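Local coordinates for protein dipicolinate synthase subunit A (Bacillus halodurans, PDB 3D4O) that probably catalyses, with a partner subunit, the NAD(P)-dependent oxidation of dihydrodipicolinate to dipicolinate, the acid stored in bacterial spores, at residues D52-W56 / N57-A61; T149-I153 / H154-V158; L224-A228 / N229-E233. All coordinates share one frame; numbering follows the deposited sequence.

Contact 1 of 3, residues D52-W56 / N57-A61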
ATOM      1  N   ASP C  52      31.836  22.511   0.516  1.00 40.16           N
ATOM      2  CA  ASP C  52      33.147  23.170   0.689  1.00 40.80           C
ATOM      3  C   ASP C  52      33.159  24.578   0.100  1.00 40.74           C
ATOM      4  O   ASP C  52      34.158  25.275   0.203  1.00 39.90           O
ATOM      5  CB  ASP C  52      34.293  22.324   0.091  1.00 40.78           C
ATOM      6  CG  ASP C  52      34.214  22.187  -1.424  1.00 42.52           C
ATOM      7  OD1 ASP C  52      33.689  21.154  -1.888  1.00 50.66           O
ATOM      8  OD2 ASP C  52      34.632  23.112  -2.154  1.00 46.70           O
ATOM      9  N   GLU C  53      32.051  24.986  -0.512  1.00 40.15           N
ATOM     10  CA  GLU C  53      31.970  26.331  -1.139  1.00 40.68           C
ATOM     11  C   GLU C  53      31.076  27.269  -0.332  1.00 40.27           C
ATOM     12  O   GLU C  53      30.912  28.436  -0.670  1.00 40.31           O
ATOM     13  CB  GLU C  53      31.401  26.246  -2.565  1.00 41.47           C
ATOM     14  CG  GLU C  53      32.119  25.293  -3.514  1.00 42.63           C
ATOM     15  CD  GLU C  53      31.549  25.341  -4.940  1.00 44.35           C
ATOM     16  OE1 GLU C  53      31.993  26.194  -5.732  1.00 47.36           O
ATOM     17  OE2 GLU C  53      30.700  24.499  -5.295  1.00 40.06           O
ATOM     18  N   VAL C  54      30.499  26.730   0.733  1.00 39.83           N
ATOM     19  CA  VAL C  54      29.553  27.481   1.586  1.00 39.17           C
ATOM     20  C   VAL C  54      30.266  28.614   2.314  1.00 38.69           C
ATOM     21  O   VAL C  54      31.408  28.475   2.740  1.00 37.78           O
ATOM     22  CB  VAL C  54      28.776  26.532   2.561  1.00 39.22           C
ATOM     23  CG1 VAL C  54      27.829  27.302   3.476  1.00 39.33           C
ATOM     24  CG2 VAL C  54      27.975  25.493   1.771  1.00 39.32           C
ATOM     25  N   ASP C  55      29.586  29.749   2.379  1.00 39.00           N
ATOM     26  CA  ASP C  55      30.092  30.978   3.033  1.00 39.24           C
ATOM     27  C   ASP C  55      29.521  31.021   4.435  1.00 39.03           C
ATOM     28  O   ASP C  55      28.611  31.804   4.744  1.00 39.24           O
ATOM     29  CB  ASP C  55      29.659  32.210   2.228  1.00 39.46           C
ATOM     30  CG  ASP C  55      30.072  33.522   2.875  1.00 43.49           C
ATOM     31  OD1 ASP C  55      31.074  33.565   3.621  1.00 45.56           O
ATOM     32  OD2 ASP C  55      29.381  34.528   2.622  1.00 50.71           O
ATOM     33  N   TRP C  56      30.125  30.209   5.293  1.00 38.44           N
ATOM     34  CA  TRP C  56      29.600  29.953   6.652  1.00 38.00           C
ATOM     35  C   TRP C  56      29.385  31.163   7.532  1.00 38.37           C
ATOM     36  O   TRP C  56      28.435  31.190   8.297  1.00 37.59           O
ATOM     37  CB  TRP C  56      30.435  28.907   7.424  1.00 37.48           C
ATOM     38  CG  TRP C  56      30.537  27.591   6.728  1.00 36.75           C
ATOM     39  CD1 TRP C  56      31.616  27.107   6.031  1.00 38.32           C
ATOM     40  CD2 TRP C  56      29.503  26.620   6.585  1.00 37.55           C
ATOM     41  NE1 TRP C  56      31.319  25.879   5.491  1.00 36.79           N
ATOM     42  CE2 TRP C  56      30.028  25.558   5.819  1.00 36.29           C
ATOM     43  CE3 TRP C  56      28.185  26.536   7.046  1.00 35.76           C
ATOM     44  CZ2 TRP C  56      29.283  24.429   5.508  1.00 36.23           C
ATOM     45  CZ3 TRP C  56      27.449  25.412   6.736  1.00 36.92           C
ATOM     46  CH2 TRP C  56      27.994  24.378   5.967  1.00 34.52           C
ATOM     47  N   ASN C  57      30.258  32.156   7.429  1.00 40.38           N
ATOM     48  CA  ASN C  57      30.165  33.330   8.329  1.00 41.17           C
ATOM     49  C   ASN C  57      29.060  34.336   7.959  1.00 41.01           C
ATOM     50  O   ASN C  57      28.955  35.401   8.565  1.00 41.14           O
ATOM     51  CB  ASN C  57      31.541  33.992   8.622  1.00 42.28           C
ATOM     52  CG  ASN C  57      32.249  34.485   7.398  1.00 45.88           C
ATOM     53  OD1 ASN C  57      31.628  34.727   6.363  1.00 54.31           O
ATOM     54  ND2 ASN C  57      33.571  34.648   7.502  1.00 48.30           N
ATOM     55  N   THR C  58      28.201  33.960   7.010  1.00 40.01           N
ATOM     56  CA  THR C  58      27.072  34.846   6.611  1.00 39.26           C
ATOM     57  C   THR C  58      25.712  34.146   6.683  1.00 40.15           C
ATOM     58  O   THR C  58      24.661  34.718   6.387  1.00 41.25           O
ATOM     59  CB  THR C  58      27.274  35.444   5.200  1.00 38.80           C
ATOM     60  OG1 THR C  58      27.355  34.397   4.225  1.00 38.45           O
ATOM     61  CG2 THR C  58      28.550  36.278   5.155  1.00 35.68           C
ATOM     62  N   VAL C  59      25.767  32.908   7.134  1.00 39.58           N
ATOM     63  CA  VAL C  59      24.611  32.013   7.236  1.00 39.01           C
ATOM     64  C   VAL C  59      23.829  32.167   8.528  1.00 39.66           C
ATOM     65  O   VAL C  59      24.360  31.960   9.619  1.00 41.91           O
ATOM     66  CB  VAL C  59      25.095  30.565   7.120  1.00 38.20           C
ATOM     67  CG1 VAL C  59      23.994  29.609   7.431  1.00 36.17           C
ATOM     68  CG2 VAL C  59      25.721  30.344   5.719  1.00 38.24           C
ATOM     69  N   ASP C  60      22.561  32.527   8.400  1.00 38.81           N
ATOM     70  CA  ASP C  60      21.707  32.737   9.579  1.00 38.63           C
ATOM     71  C   ASP C  60      21.097  31.418  10.026  1.00 38.18           C
ATOM     72  O   ASP C  60      20.586  31.287  11.148  1.00 38.12           O
ATOM     73  CB  ASP C  60      20.554  33.716   9.304  1.00 39.38           C
ATOM     74  CG  ASP C  60      21.022  35.071   8.768  1.00 38.78           C
ATOM     75  OD1 ASP C  60      21.212  36.009   9.561  1.00 42.81           O
ATOM     76  OD2 ASP C  60      21.175  35.205   7.545  1.00 38.75           O
ATOM     77  N   ALA C  61      21.127  30.441   9.131  1.00 36.99           N
ATOM     78  CA  ALA C  61      20.510  29.156   9.441  1.00 36.57           C
ATOM     79  C   ALA C  61      20.870  28.013   8.522  1.00 36.84           C
ATOM     80  O   ALA C  61      21.000  28.153   7.309  1.00 36.33           O
ATOM     81  CB  ALA C  61      18.998  29.302   9.502  1.00 35.54           C
TER
HETATM   82  O   HOH W   1      32.752  31.833   5.443  1.00 47.60           O
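T58 meets the flat carboxylate of D55 at one oxygen: its OG1 stands 2.6 Å from D55 OD2, while its CG2 lies alongside the same atom. The other oxygen, D55 OD1, accepts a hydrogen bond of 3.0 Å from water 1, which in turn accepts one from the backbone N of N57. The second flat group, the indole of W56, carries V54 CG1 on one face, 3.4 Å above the plane and over its centre. That valine also reaches forward, its CG1 touching V59 CG2 at 4.3 Å, and K93 and T94 pack against the tryptophan from a neighbouring loop.

Beneath these side chains the backbone makes a short 3-10 turn, residues 56-58. T58 N donates to D55 O at 3.2 Å, and V59 N adds a weak, longer bond to W56 O. T58 has its hydroxyl between its own backbone N and carbonyl carbon (chi1 61°), turned back over the start of the turn, where OG1 is also 2.9 Å from D55 O. V59 CG2 touches that carbonyl oxygen, D55 O, at 3.4 Å, while the valine packs on H7 and V9 of strand 7-11. The turn thus closes the loop between strands 46-49 and 61-63 of the N-terminal Rossmann-like sheet.

Chemically, D55 meets T58 through its main chain, by the bond from T58 N, and brings its carboxylate up to the hydroxyl. That hydroxyl has one proton and two acceptors within range, D55 O and D55 OD2; the proton may favour either or be shared. The water's bond to OD1, with the hydroxyl if it donates to OD2, would tend to steady the carboxylate and favour its charged form.

Contact 2 of 3, residues T149-I153 / H154-V158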
ATOM      1  N   THR C 149       2.482  -8.199   1.899  1.00 36.05           N
ATOM      2  CA  THR C 149       1.711  -9.356   2.370  1.00 33.26           C
ATOM      3  C   THR C 149       0.974 -10.029   1.214  1.00 30.94           C
ATOM      4  O   THR C 149       0.666  -9.393   0.188  1.00 33.51           O
ATOM      5  CB  THR C 149       0.728  -8.973   3.464  1.00 34.86           C
ATOM      6  OG1 THR C 149      -0.187  -7.995   2.940  1.00 31.74           O
ATOM      7  CG2 THR C 149       1.484  -8.408   4.684  1.00 30.45           C
ATOM      8  N   ASP C 150       0.770 -11.332   1.334  1.00 27.54           N
ATOM      9  CA  ASP C 150       0.063 -12.073   0.305  1.00 27.33           C
ATOM     10  C   ASP C 150      -1.367 -12.350   0.753  1.00 27.01           C
ATOM     11  O   ASP C 150      -2.101 -13.068   0.130  1.00 27.28           O
ATOM     12  CB  ASP C 150       0.805 -13.343  -0.105  1.00 28.51           C
ATOM     13  CG  ASP C 150       0.797 -14.426   0.971  1.00 30.11           C
ATOM     14  OD1 ASP C 150       0.347 -14.199   2.118  1.00 37.06           O
ATOM     15  OD2 ASP C 150       1.228 -15.525   0.631  1.00 36.33           O
ATOM     16  N   PHE C 151      -1.739 -11.709   1.831  1.00 28.31           N
ATOM     17  CA  PHE C 151      -3.075 -11.784   2.424  1.00 29.52           C
ATOM     18  C   PHE C 151      -3.586 -10.369   2.676  1.00 30.83           C
ATOM     19  O   PHE C 151      -2.817  -9.397   2.683  1.00 31.66           O
ATOM     20  CB  PHE C 151      -3.046 -12.580   3.756  1.00 29.48           C
ATOM     21  CG  PHE C 151      -2.029 -12.066   4.748  1.00 30.51           C
ATOM     22  CD1 PHE C 151      -2.313 -10.996   5.578  1.00 32.59           C
ATOM     23  CD2 PHE C 151      -0.778 -12.649   4.838  1.00 34.19           C
ATOM     24  CE1 PHE C 151      -1.359 -10.500   6.487  1.00 33.23           C
ATOM     25  CE2 PHE C 151       0.160 -12.166   5.738  1.00 31.26           C
ATOM     26  CZ  PHE C 151      -0.133 -11.091   6.568  1.00 30.63           C
ATOM     27  N   THR C 152      -4.894 -10.245   2.882  1.00 31.81           N
ATOM     28  CA  THR C 152      -5.503  -8.931   3.170  1.00 30.97           C
ATOM     29  C   THR C 152      -5.245  -8.484   4.600  1.00 31.01           C
ATOM     30  O   THR C 152      -5.235  -9.275   5.537  1.00 32.28           O
ATOM     31  CB  THR C 152      -7.061  -8.902   2.930  1.00 31.14           C
ATOM     32  OG1 THR C 152      -7.697  -9.895   3.764  1.00 34.39           O
ATOM     33  CG2 THR C 152      -7.429  -9.141   1.417  1.00 28.66           C
ATOM     34  N   ILE C 153      -5.033  -7.193   4.729  1.00 28.85           N
ATOM     35  CA  ILE C 153      -4.943  -6.533   6.046  1.00 31.11           C
ATOM     36  C   ILE C 153      -6.314  -6.613   6.700  1.00 31.00           C
ATOM     37  O   ILE C 153      -6.440  -6.740   7.914  1.00 31.65           O
ATOM     38  CB  ILE C 153      -4.530  -5.049   5.917  1.00 32.15           C
ATOM     39  CG1 ILE C 153      -3.170  -4.946   5.222  1.00 33.55           C
ATOM     40  CG2 ILE C 153      -4.463  -4.405   7.282  1.00 37.75           C
ATOM     41  CD1 ILE C 153      -2.140  -5.861   5.819  1.00 34.84           C
ATOM     42  N   HIS C 154      -7.338  -6.547   5.862  1.00 30.44           N
ATOM     43  CA  HIS C 154      -8.712  -6.701   6.314  1.00 33.11           C
ATOM     44  C   HIS C 154      -8.826  -8.095   6.930  1.00 34.42           C
ATOM     45  O   HIS C 154      -8.475  -9.111   6.298  1.00 36.00           O
ATOM     46  CB  HIS C 154      -9.667  -6.558   5.108  1.00 34.71           C
ATOM     47  CG  HIS C 154     -11.125  -6.549   5.480  1.00 39.75           C
ATOM     48  ND1 HIS C 154     -11.715  -7.601   6.129  1.00 41.21           N
ATOM     49  CD2 HIS C 154     -12.119  -5.658   5.235  1.00 41.69           C
ATOM     50  CE1 HIS C 154     -13.003  -7.356   6.287  1.00 40.26           C
ATOM     51  NE2 HIS C 154     -13.275  -6.180   5.756  1.00 45.92           N
ATOM     52  N   GLY C 155      -9.219  -8.139   8.192  1.00 34.65           N
ATOM     53  CA  GLY C 155      -9.419  -9.390   8.885  1.00 35.51           C
ATOM     54  C   GLY C 155      -8.184 -10.009   9.506  1.00 35.95           C
ATOM     55  O   GLY C 155      -8.258 -10.999  10.229  1.00 35.95           O
ATOM     56  N   ALA C 156      -7.043  -9.408   9.231  1.00 35.07           N
ATOM     57  CA  ALA C 156      -5.757  -9.897   9.767  1.00 34.71           C
ATOM     58  C   ALA C 156      -5.568  -9.414  11.177  1.00 35.69           C
ATOM     59  O   ALA C 156      -6.204  -8.471  11.599  1.00 36.24           O
ATOM     60  CB  ALA C 156      -4.566  -9.380   8.893  1.00 33.93           C
ATOM     61  N   ASN C 157      -4.694 -10.100  11.903  1.00 36.77           N
ATOM     62  CA  ASN C 157      -4.325  -9.710  13.249  1.00 36.86           C
ATOM     63  C   ASN C 157      -3.160  -8.766  13.179  1.00 36.40           C
ATOM     64  O   ASN C 157      -2.080  -9.154  12.770  1.00 36.39           O
ATOM     65  CB  ASN C 157      -3.942 -10.929  14.088  1.00 38.69           C
ATOM     66  CG  ASN C 157      -5.150 -11.820  14.395  1.00 42.34           C
ATOM     67  OD1 ASN C 157      -6.304 -11.372  14.375  1.00 44.63           O
ATOM     68  ND2 ASN C 157      -4.879 -13.071  14.697  1.00 44.89           N
ATOM     69  N   VAL C 158      -3.382  -7.529  13.603  1.00 36.39           N
ATOM     70  CA  VAL C 158      -2.346  -6.492  13.554  1.00 36.09           C
ATOM     71  C   VAL C 158      -2.080  -5.904  14.902  1.00 36.41           C
ATOM     72  O   VAL C 158      -2.996  -5.515  15.603  1.00 40.03           O
ATOM     73  CB  VAL C 158      -2.786  -5.327  12.607  1.00 35.96           C
ATOM     74  CG1 VAL C 158      -1.773  -4.146  12.635  1.00 32.32           C
ATOM     75  CG2 VAL C 158      -2.993  -5.860  11.190  1.00 34.20           C
TER
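F151 and T152 pack against the type II beta turn I153-A156, which feeds the chain into strand 157-161 at the middle of the second Rossmann-type sheet. F151 comes first. Its ring has T149 CB over one face, 3.8 Å above the plane, and its CE1 approaches A156 CB obliquely at 4.2 Å.

T152 supplies the polar link. With OG1 between its own N and carbonyl carbon (chi1 59°), the hydroxyl faces the turn and donates to H154 O at 2.8 Å, in the carbonyl plane and on a lone pair. Its backbone oxygen, T152 O, packs against A156 CB at 3.4 Å. The second subunit holds this edge from outside: T276 of that subunit bonds to T152 N, and the carboxylate of its E139 takes the backbone N of both I153 and H154.

I153 opens the turn and sends its side chain inward, where CG2 touches V158 CG2 at 4.4 Å and both residues pack on F174 of helix 165-176. At the third position G155 has a positive phi of 85°, where a CB would press on the carbonyl O of H154. One backbone bond closes the turn: A156 N donates to I153 O at 3.0 Å.

Contact 3 of 3, residues L224-A228 / N229-E233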
ATOM      1  N   LEU C 224      14.247  -1.730  22.495  1.00 41.70           N
ATOM      2  CA  LEU C 224      14.207  -3.135  22.105  1.00 41.35           C
ATOM      3  C   LEU C 224      13.011  -3.854  22.705  1.00 42.16           C
ATOM      4  O   LEU C 224      13.060  -4.318  23.859  1.00 41.89           O
ATOM      5  CB  LEU C 224      15.515  -3.821  22.466  1.00 41.39           C
ATOM      6  CG  LEU C 224      15.683  -5.272  21.982  1.00 43.23           C
ATOM      7  CD1 LEU C 224      15.365  -5.412  20.503  1.00 39.00           C
ATOM      8  CD2 LEU C 224      17.090  -5.748  22.280  1.00 34.62           C
ATOM      9  N   VAL C 225      11.944  -3.950  21.901  1.00 40.58           N
ATOM     10  CA  VAL C 225      10.708  -4.621  22.343  1.00 40.73           C
ATOM     11  C   VAL C 225      10.414  -5.884  21.558  1.00 40.53           C
ATOM     12  O   VAL C 225       9.876  -6.851  22.096  1.00 41.77           O
ATOM     13  CB  VAL C 225       9.459  -3.662  22.412  1.00 40.18           C
ATOM     14  CG1 VAL C 225       9.675  -2.664  23.517  1.00 41.72           C
ATOM     15  CG2 VAL C 225       9.170  -2.932  21.070  1.00 42.36           C
ATOM     16  N   VAL C 226      10.788  -5.885  20.292  1.00 39.05           N
ATOM     17  CA  VAL C 226      10.572  -7.047  19.452  1.00 37.97           C
ATOM     18  C   VAL C 226      11.874  -7.827  19.530  1.00 38.40           C
ATOM     19  O   VAL C 226      12.706  -7.839  18.622  1.00 38.78           O
ATOM     20  CB  VAL C 226      10.152  -6.669  18.014  1.00 38.51           C
ATOM     21  CG1 VAL C 226       9.717  -7.929  17.210  1.00 36.07           C
ATOM     22  CG2 VAL C 226       9.010  -5.667  18.057  1.00 35.97           C
ATOM     23  N   THR C 227      12.019  -8.472  20.678  1.00 38.03           N
ATOM     24  CA  THR C 227      13.203  -9.249  20.985  1.00 38.67           C
ATOM     25  C   THR C 227      13.143 -10.628  20.345  1.00 37.71           C
ATOM     26  O   THR C 227      12.145 -11.024  19.749  1.00 35.90           O
ATOM     27  CB  THR C 227      13.386  -9.428  22.502  1.00 38.82           C
ATOM     28  OG1 THR C 227      12.303 -10.197  23.029  1.00 45.30           O
ATOM     29  CG2 THR C 227      13.401  -8.084  23.211  1.00 41.41           C
ATOM     30  N   ALA C 228      14.236 -11.356  20.508  1.00 35.77           N
ATOM     31  CA  ALA C 228      14.346 -12.716  19.990  1.00 36.46           C
ATOM     32  C   ALA C 228      13.215 -13.607  20.518  1.00 37.75           C
ATOM     33  O   ALA C 228      12.613 -14.366  19.767  1.00 36.80           O
ATOM     34  CB  ALA C 228      15.720 -13.336  20.358  1.00 35.15           C
ATOM     35  N   ASN C 229      12.950 -13.521  21.823  1.00 40.00           N
ATOM     36  CA  ASN C 229      11.912 -14.372  22.454  1.00 40.25           C
ATOM     37  C   ASN C 229      10.551 -14.029  21.928  1.00 39.29           C
ATOM     38  O   ASN C 229       9.685 -14.891  21.765  1.00 39.74           O
ATOM     39  CB  ASN C 229      11.923 -14.352  23.993  1.00 41.09           C
ATOM     40  CG  ASN C 229      12.620 -15.574  24.584  1.00 43.55           C
ATOM     41  OD1 ASN C 229      12.288 -16.714  24.234  1.00 43.76           O
ATOM     42  ND2 ASN C 229      13.569 -15.351  25.493  1.00 42.33           N
ATOM     43  N   VAL C 230      10.371 -12.763  21.620  1.00 39.06           N
ATOM     44  CA  VAL C 230       9.087 -12.331  21.079  1.00 39.09           C
ATOM     45  C   VAL C 230       8.973 -12.915  19.683  1.00 39.18           C
ATOM     46  O   VAL C 230       8.012 -13.610  19.331  1.00 39.45           O
ATOM     47  CB  VAL C 230       8.981 -10.799  21.022  1.00 39.49           C
ATOM     48  CG1 VAL C 230       7.749 -10.369  20.231  1.00 39.46           C
ATOM     49  CG2 VAL C 230       8.938 -10.242  22.450  1.00 41.63           C
ATOM     50  N   LEU C 231       9.974 -12.592  18.894  1.00 38.02           N
ATOM     51  CA  LEU C 231      10.071 -13.081  17.522  1.00 39.01           C
ATOM     52  C   LEU C 231       9.907 -14.599  17.461  1.00 40.04           C
ATOM     53  O   LEU C 231       9.219 -15.108  16.589  1.00 42.37           O
ATOM     54  CB  LEU C 231      11.400 -12.666  16.855  1.00 37.51           C
ATOM     55  CG  LEU C 231      11.531 -11.185  16.458  1.00 37.95           C
ATOM     56  CD1 LEU C 231      12.958 -10.807  16.079  1.00 35.94           C
ATOM     57  CD2 LEU C 231      10.603 -10.833  15.341  1.00 37.51           C
ATOM     58  N   ALA C 232      10.499 -15.309  18.410  1.00 38.60           N
ATOM     59  CA  ALA C 232      10.461 -16.772  18.394  1.00 38.16           C
ATOM     60  C   ALA C 232       9.036 -17.354  18.468  1.00 38.10           C
ATOM     61  O   ALA C 232       8.766 -18.451  17.971  1.00 36.02           O
ATOM     62  CB  ALA C 232      11.313 -17.344  19.519  1.00 36.77           C
ATOM     63  N   GLU C 233       8.132 -16.594  19.059  1.00 39.07           N
ATOM     64  CA  GLU C 233       6.730 -17.038  19.238  1.00 41.25           C
ATOM     65  C   GLU C 233       5.797 -16.583  18.137  1.00 40.23           C
ATOM     66  O   GLU C 233       4.646 -17.001  18.046  1.00 41.39           O
ATOM     67  CB  GLU C 233       6.200 -16.563  20.600  1.00 43.38           C
ATOM     68  CG  GLU C 233       6.634 -17.509  21.732  1.00 48.06           C
ATOM     69  CD  GLU C 233       5.962 -18.867  21.589  1.00 53.02           C
ATOM     70  OE1 GLU C 233       4.721 -18.894  21.419  1.00 57.26           O
ATOM     71  OE2 GLU C 233       6.672 -19.901  21.615  1.00 59.60           O
TER
HETATM   72  O   HOH W   2      14.757 -12.519  23.843  1.00 43.55           O
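V226 CG1 and L231 CD2 meet at 3.6 Å, their side chains crossing at about a right angle, where the loop after strand 216-219 runs into helix 228-233. T227 takes the N-cap position. Its carbonyl oxygen receives L231 N at 2.8 Å, the first bond of the helix. CB and CG of L231 rest against the same oxygen, each at 3.4 Å. A232 N repeats the pattern one residue on, to A228 O at 2.7 Å.

V230 CG2 also lies against T227 OG1, at 3.4 Å, and against V225 O. Water 2 accepts from N229 N at 2.9 Å and is linked only weakly to T227 OG1. An alanine in place of L231 would keep the helical bond but is likely to open a gap beside V226 CG1 and to thin the packing on Y254 and A255.

Behind this pair the chain makes an inverse gamma turn centred on V226, closed by a weak bond from T227 N to V225 O. V226 CG1 lies anti to its own N (chi1 -171°), on the side where L231 arrives, and the backbone of V226 is tied to G249 and D251.

Farther out, L161 of strand 157-161 supports V225 and V226. L231 packs on Y254 and A255 of helix 252-257, and V230 on L211. Helix 228-233 is thus the short helical link in the beta-alpha-beta crossover from strand 216-219 to strand 239-242.

In the fold
Contact 1 belongs to the N-terminal family region and contacts 2 and 3 to the alanine dehydrogenase/PNT-like region, on the opposite side of the chain's centre. From the centre of contact 1, those of contacts 2 and 3 are 51 and 47 Å away. Contacts 2 and 3 are closer, their centres 21 Å apart and nearest atoms about 11 Å, and both border the same sheet: 149-158 enters its strand 157-161, while V225 and V226 pack on L161 of that strand. A glycine-rich GxGxxG pattern follows it, consistent with a dinucleotide site; V225 of contact 3 lies near it without touching. Of the three, contact 2 alone touches the second subunit.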